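PDB 4F2F: cation-transporting ATPase, E1-E2 family protein from Streptococcus pneumoniae, which probably exports Cu(I) from the cell as a P-type ATPase, using this cupredoxin-like domain to bind copper(I) ions. Local coordinates for residues P27-L32 with L80-F85. Residues are numbered along the deposited sequence; the frame is centred on the assembly and turned at random.
Sequences PAHIQL and LGRHEF
Ala-28 and Phe-85 are the nearest pair of CA atoms between 27-32 and 80-85, 8.9 Å apart, and one step along the His-29 CA lies 9.1 Å from the Glu-84 CA. No hydrogen bond joins the two segments at that spacing, because strand 93-99 runs between them, parallel to 29-33 and antiparallel to 81-87. Contact therefore depends on side chains long enough to reach past that strand. Phe-85 does most of this. A chi1 of 74° places CG over the backbone, flanked by N and C, and turns the ring to the carbonyl of Ala-28, whose O lies 3.4 Å from Phe-85 CE2 and approaches the ring obliquely. The Pro-27 O stands farther off, near the ring plane, 4.4 Å from Phe-85 CZ. Elsewhere around the same ring, Phe-56 meets it nearly parallel, Tyr-25 edge-to-face, and Ile-19 also packs on it. On the other side of the sheet the contact is looser, between polar side chains that do not bond to each other. Arg-82, extended with CG anti to the backbone N (chi1 180°), brings NH2 to 4.3 Å from His-29 CE1, obliquely; both residues also touch crystal neighbours, which may influence their placement. The histidine directs ND1 instead to the hydroxyl of Ser-95 on the intervening strand. Of these two next-but-one strands of a cupredoxin beta-sandwich, Phe-85 links the inner side, while Arg-82 merely approaches His-29 on the outer; strand 81-87 then leads into the copper(I) site, where Cys-87 is a ligand, with the Phe-85 side chain about 10 Å from a bound ion.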
loop_
_atom_site.group_PDB
_atom_site.type_symbol
_atom_site.label_atom_id
_atom_site.label_comp_id
_atom_site.label_asym_id
_atom_site.label_seq_id
_atom_site.Cartn_x
_atom_site.Cartn_y
_atom_site.Cartn_z
ATOM N N PRO A 27 -3.106 2.688 7.374
ATOM C CA PRO A 27 -4.136 3.470 6.680
ATOM C C PRO A 27 -4.533 2.829 5.356
ATOM O O PRO A 27 -3.689 2.241 4.680
ATOM C CB PRO A 27 -3.427 4.798 6.408
ATOM C CG PRO A 27 -1.993 4.417 6.264
ATOM C CD PRO A 27 -1.774 3.311 7.259
ATOM N N ALA A 28 -5.803 2.953 4.988
ATOM C CA ALA A 28 -6.288 2.391 3.735
ATOM C C ALA A 28 -5.988 3.314 2.559
ATOM O O ALA A 28 -5.878 2.864 1.420
ATOM C CB ALA A 28 -7.776 2.102 3.823
ATOM N N HIS A 29 -5.855 4.607 2.837
ATOM C CA HIS A 29 -5.613 5.586 1.785
ATOM C C HIS A 29 -4.340 6.372 2.048
ATOM O O HIS A 29 -4.178 6.974 3.109
ATOM C CB HIS A 29 -6.806 6.532 1.652
ATOM C CG HIS A 29 -8.111 5.823 1.475
ATOM N ND1 HIS A 29 -8.432 5.136 0.326
ATOM C CD2 HIS A 29 -9.169 5.683 2.309
ATOM C CE1 HIS A 29 -9.637 4.606 0.456
ATOM N NE2 HIS A 29 -10.104 4.924 1.650
ATOM N N ILE A 30 -3.434 6.360 1.078
ATOM C CA ILE A 30 -2.156 7.039 1.230
ATOM C C ILE A 30 -1.870 7.954 0.047
ATOM O O ILE A 30 -2.512 7.856 -1.000
ATOM C CB ILE A 30 -0.994 6.037 1.398
ATOM C CG1 ILE A 30 -0.710 5.307 0.085
ATOM C CG2 ILE A 30 -1.291 5.046 2.516
ATOM C CD1 ILE A 30 0.454 4.340 0.166
ATOM N N GLN A 31 -0.901 8.847 0.226
ATOM C CA GLN A 31 -0.486 9.759 -0.830
ATOM C C GLN A 31 0.997 9.572 -1.135
ATOM O O GLN A 31 1.817 9.436 -0.224
ATOM C CB GLN A 31 -0.767 11.210 -0.427
ATOM C CG GLN A 31 -0.394 12.230 -1.494
ATOM C CD GLN A 31 -0.542 13.662 -1.015
ATOM O OE1 GLN A 31 -1.653 14.183 -0.906
ATOM N NE2 GLN A 31 0.583 14.308 -0.729
ATOM N N LEU A 32 1.329 9.552 -2.421
ATOM C CA LEU A 32 2.707 9.373 -2.863
ATOM C C LEU A 32 3.098 10.470 -3.847
ATOM O O LEU A 32 2.263 10.951 -4.612
ATOM C CB LEU A 32 2.879 8.008 -3.530
ATOM C CG LEU A 32 2.526 6.759 -2.723
ATOM C CD1 LEU A 32 2.646 5.524 -3.598
ATOM C CD2 LEU A 32 3.414 6.632 -1.493
ATOM N N LEU A 80 -0.056 10.013 -12.347
ATOM C CA LEU A 80 -0.794 10.818 -11.381
ATOM C C LEU A 80 -2.192 10.263 -11.138
ATOM O O LEU A 80 -2.741 9.549 -11.979
ATOM C CB LEU A 80 -0.897 12.263 -11.870
ATOM C CG LEU A 80 0.415 13.024 -12.048
ATOM C CD1 LEU A 80 0.180 14.330 -12.792
ATOM C CD2 LEU A 80 1.066 13.283 -10.699
ATOM N N GLY A 81 -2.764 10.597 -9.986
ATOM C CA GLY A 81 -4.139 10.244 -9.689
ATOM C C GLY A 81 -4.314 9.169 -8.633
ATOM O O GLY A 81 -3.357 8.746 -7.982
ATOM N N ARG A 82 -5.559 8.734 -8.467
ATOM C CA ARG A 82 -5.912 7.708 -7.493
ATOM C C ARG A 82 -5.821 6.317 -8.113
ATOM O O ARG A 82 -6.355 6.074 -9.198
ATOM C CB ARG A 82 -7.332 7.951 -6.982
ATOM C CG ARG A 82 -7.829 6.942 -5.961
ATOM C CD ARG A 82 -9.350 6.888 -5.971
ATOM N NE ARG A 82 -9.893 6.157 -4.831
ATOM C CZ ARG A 82 -10.067 4.840 -4.796
ATOM N NH1 ARG A 82 -9.730 4.094 -5.839
ATOM N NH2 ARG A 82 -10.576 4.267 -3.713
ATOM N N HIS A 83 -5.147 5.410 -7.414
ATOM C CA HIS A 83 -4.981 4.033 -7.865
ATOM C C HIS A 83 -5.351 3.084 -6.736
ATOM O O HIS A 83 -5.163 3.405 -5.563
ATOM C CB HIS A 83 -3.535 3.783 -8.292
ATOM C CG HIS A 83 -3.002 4.807 -9.244
ATOM N ND1 HIS A 83 -3.340 4.828 -10.578
ATOM C CD2 HIS A 83 -2.155 5.845 -9.054
ATOM C CE1 HIS A 83 -2.730 5.839 -11.170
ATOM N NE2 HIS A 83 -2.003 6.471 -10.267
ATOM N N GLU A 84 -5.870 1.913 -7.083
ATOM C CA GLU A 84 -6.305 0.960 -6.071
ATOM C C GLU A 84 -5.227 -0.062 -5.727
ATOM O O GLU A 84 -4.480 -0.514 -6.597
ATOM C CB GLU A 84 -7.579 0.239 -6.529
ATOM C CG GLU A 84 -8.018 -0.913 -5.625
ATOM C CD GLU A 84 -9.280 -1.596 -6.125
ATOM O OE1 GLU A 84 -9.254 -2.830 -6.325
ATOM O OE2 GLU A 84 -10.301 -0.902 -6.312
ATOM N N PHE A 85 -5.142 -0.394 -4.444
ATOM C CA PHE A 85 -4.445 -1.594 -4.002
ATOM C C PHE A 85 -5.437 -2.397 -3.169
ATOM O O PHE A 85 -6.431 -1.858 -2.691
ATOM C CB PHE A 85 -3.156 -1.267 -3.226
ATOM C CG PHE A 85 -3.379 -0.748 -1.826
ATOM C CD1 PHE A 85 -3.641 -1.618 -0.777
ATOM C CD2 PHE A 85 -3.270 0.606 -1.548
ATOM C CE1 PHE A 85 -3.824 -1.146 0.511
ATOM C CE2 PHE A 85 -3.453 1.085 -0.260
ATOM C CZ PHE A 85 -3.730 0.207 0.770
#